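Local coordinates for exotoxin 3 (Staphylococcus aureus, PDB 2Z8L), which binds sialylated glycans such as sialyl Lewis X and belongs to the staphylococcal superantigen-like toxins, at residues A[150-153]-A[154-158]. Residues are numbered along the deposited sequence; the frame is centred on the assembly and turned at random.
Unlike the reference sequence in segment 154-158: N155 (reference Asp).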
ATOM      1  N   GLN A 150      -5.621  -4.657   6.475  1.00 12.14           N
ATOM      2  CA  GLN A 150      -5.329  -5.923   7.100  1.00 13.72           C
ATOM      3  C   GLN A 150      -5.413  -5.831   8.642  1.00 13.73           C
ATOM      4  O   GLN A 150      -5.950  -6.703   9.267  1.00 12.95           O
ATOM      5  CB  GLN A 150      -3.966  -6.428   6.632  1.00 14.00           C
ATOM      6  CG  GLN A 150      -3.701  -7.861   7.047  1.00 15.66           C
ATOM      7  CD  GLN A 150      -2.644  -8.534   6.211  1.00 20.81           C
ATOM      8  OE1 GLN A 150      -1.456  -8.513   6.585  1.00 28.11           O
ATOM      9  NE2 GLN A 150      -3.054  -9.157   5.083  1.00 22.04           N
ATOM     10  N   TYR A 151      -4.911  -4.734   9.204  1.00 12.31           N
ATOM     11  CA  TYR A 151      -4.969  -4.502  10.657  1.00 12.11           C
ATOM     12  C   TYR A 151      -6.439  -4.403  11.109  1.00 10.39           C
ATOM     13  O   TYR A 151      -6.837  -4.953  12.126  1.00 12.13           O
ATOM     14  CB  TYR A 151      -4.250  -3.241  11.013  1.00 13.40           C
ATOM     15  CG  TYR A 151      -4.322  -2.868  12.451  1.00 14.42           C
ATOM     16  CD1 TYR A 151      -3.470  -3.457  13.363  1.00 15.85           C
ATOM     17  CD2 TYR A 151      -5.222  -1.927  12.892  1.00 14.46           C
ATOM     18  CE1 TYR A 151      -3.559  -3.143  14.716  1.00 19.03           C
ATOM     19  CE2 TYR A 151      -5.322  -1.592  14.234  1.00 16.97           C
ATOM     20  CZ  TYR A 151      -4.481  -2.201  15.138  1.00 18.05           C
ATOM     21  OH  TYR A 151      -4.585  -1.862  16.461  1.00 21.62           O
ATOM     22  N   LEU A 152      -7.258  -3.693  10.331  1.00 10.15           N
ATOM     23  CA  LEU A 152      -8.670  -3.536  10.687  1.00 10.80           C
ATOM     24  C   LEU A 152      -9.486  -4.821  10.552  1.00 10.27           C
ATOM     25  O   LEU A 152     -10.456  -5.057  11.296  1.00 10.83           O
ATOM     26  CB  LEU A 152      -9.301  -2.387   9.873  1.00 10.41           C
ATOM     27  CG  LEU A 152      -8.745  -0.986  10.100  1.00 11.59           C
ATOM     28  CD1 LEU A 152      -9.340  -0.060   9.051  1.00 14.00           C
ATOM     29  CD2 LEU A 152      -9.023  -0.523  11.540  1.00 13.90           C
ATOM     30  N   ILE A 153      -9.120  -5.683   9.589  1.00 11.34           N
ATOM     31  CA  ILE A 153      -9.759  -6.954   9.435  1.00 11.89           C
ATOM     32  C   ILE A 153      -9.440  -7.850  10.628  1.00 12.51           C
ATOM     33  O   ILE A 153     -10.340  -8.523  11.166  1.00 13.15           O
ATOM     34  CB  ILE A 153      -9.343  -7.625   8.118  1.00 12.02           C
ATOM     35  CG1 ILE A 153      -9.980  -6.886   6.940  1.00 11.38           C
ATOM     36  CG2 ILE A 153      -9.800  -9.097   8.070  1.00 12.56           C
ATOM     37  CD1 ILE A 153      -9.245  -7.159   5.551  1.00 12.52           C
ATOM     38  N   GLN A 154      -8.167  -7.846  11.012  1.00 13.58           N
ATOM     39  CA  GLN A 154      -7.687  -8.720  12.116  1.00 15.59           C
ATOM     40  C   GLN A 154      -8.169  -8.266  13.497  1.00 15.10           C
ATOM     41  O   GLN A 154      -8.335  -9.090  14.405  1.00 14.45           O
ATOM     42  CB  GLN A 154      -6.160  -8.775  12.142  1.00 16.18           C
ATOM     43  CG  GLN A 154      -5.509  -9.432  10.920  1.00 20.96           C
ATOM     44  CD  GLN A 154      -3.988  -9.195  10.815  1.00 23.27           C
ATOM     45  OE1 GLN A 154      -3.438  -8.190  11.322  1.00 32.89           O
ATOM     46  NE2 GLN A 154      -3.320 -10.076  10.084  1.00 31.40           N
ATOM     47  N   ASN A 155      -8.339  -6.965  13.678  1.00 14.15           N
ATOM     48  CA  ASN A 155      -8.543  -6.405  15.025  1.00 15.41           C
ATOM     49  C   ASN A 155      -9.864  -5.663  15.257  1.00 15.15           C
ATOM     50  O   ASN A 155     -10.270  -5.486  16.404  1.00 15.47           O
ATOM     51  CB  ASN A 155      -7.382  -5.502  15.367  1.00 15.72           C
ATOM     52  CG  ASN A 155      -6.071  -6.232  15.370  1.00 18.55           C
ATOM     53  OD1 ASN A 155      -5.268  -6.126  14.434  1.00 22.21           O
ATOM     54  ND2 ASN A 155      -5.842  -6.983  16.426  1.00 18.66           N
ATOM     55  N   PHE A 156     -10.499  -5.179  14.193  1.00 14.32           N
ATOM     56  CA  PHE A 156     -11.680  -4.357  14.314  1.00 14.81           C
ATOM     57  C   PHE A 156     -12.834  -4.818  13.439  1.00 15.55           C
ATOM     58  O   PHE A 156     -13.746  -4.044  13.136  1.00 16.90           O
ATOM     59  CB  PHE A 156     -11.334  -2.876  14.095  1.00 15.97           C
ATOM     60  CG  PHE A 156     -10.489  -2.320  15.183  1.00 15.54           C
ATOM     61  CD1 PHE A 156     -11.084  -1.851  16.367  1.00 18.31           C
ATOM     62  CD2 PHE A 156      -9.123  -2.336  15.098  1.00 17.16           C
ATOM     63  CE1 PHE A 156     -10.294  -1.384  17.402  1.00 20.39           C
ATOM     64  CE2 PHE A 156      -8.336  -1.847  16.127  1.00 18.88           C
ATOM     65  CZ  PHE A 156      -8.921  -1.388  17.273  1.00 17.82           C
ATOM     66  N   ASP A 157     -12.811  -6.089  13.035  1.00 14.75           N
ATOM     67  CA  ASP A 157     -13.948  -6.691  12.382  1.00 15.19           C
ATOM     68  C   ASP A 157     -14.322  -6.007  11.057  1.00 14.13           C
ATOM     69  O   ASP A 157     -15.460  -6.080  10.620  1.00 15.37           O
ATOM     70  CB  ASP A 157     -15.178  -6.688  13.305  1.00 16.45           C
ATOM     71  CG  ASP A 157     -15.021  -7.585  14.541  1.00 22.63           C
ATOM     72  OD1 ASP A 157     -14.332  -8.634  14.453  1.00 30.46           O
ATOM     73  OD2 ASP A 157     -15.654  -7.270  15.582  1.00 32.12           O
ATOM     74  N   LEU A 158     -13.367  -5.380  10.386  1.00 12.53           N
ATOM     75  CA  LEU A 158     -13.653  -4.926   9.024  1.00 12.35           C
ATOM     76  C   LEU A 158     -14.095  -6.098   8.117  1.00 12.46           C
ATOM     77  O   LEU A 158     -13.466  -7.164   8.095  1.00 14.88           O
ATOM     78  CB  LEU A 158     -12.443  -4.216   8.420  1.00 11.25           C
ATOM     79  CG  LEU A 158     -12.666  -3.588   7.044  1.00 12.99           C
ATOM     80  CD1 LEU A 158     -13.685  -2.468   6.962  1.00 13.62           C
ATOM     81  CD2 LEU A 158     -11.359  -3.092   6.538  1.00 11.80           C
TER
HETATM   82  O   HOH W   1     -12.956  -8.931  10.150  1.00 38.67           O
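L152 and L158 illustrate how a helix can end by folding its own chain back over the last turn. The carbonyl oxygen of L152 takes two amide hydrogens: F156 N, the usual helical donor, at 2.9 Å, and L158 N at 3.1 Å along a nearly straight bond (168°). The donors come from opposite faces of the carbonyl plane, neither lying on a lone pair. D157, with left-handed backbone angles, makes the reversal, and its carboxylate forms a salt bridge with K160. The reversed chain brings L158 CB to 3.9 Å from L152 CB, while I153 CG1 also packs on L158. The 6→1 bond and this apolar contact mark a Schellman-like C-cap. One water spans the turn, donating to I153 O and L158 O. This is the C-terminal end of helix 141-155, which packs on the mixed sheet of the beta-grasp domain: L152 rests on I117, A205 and I207, with its CD2 4.0 Å from F156 CD2. Y151 holds CG anti to the backbone N (chi1 176°), a torsion that brings the ring obliquely up to that of F156. The two planes are inclined by 46°, and Y151 CE2 lies 3.6 Å from F156 CE2, at the edge of the F156 ring. The extended chains of Q150 and Q154 cross obliquely, Q150 CG meeting Q154 NE2 at 3.8 Å, while Q150 NE2 hydrogen-bonds to the carbonyl oxygens of Y25 and G27.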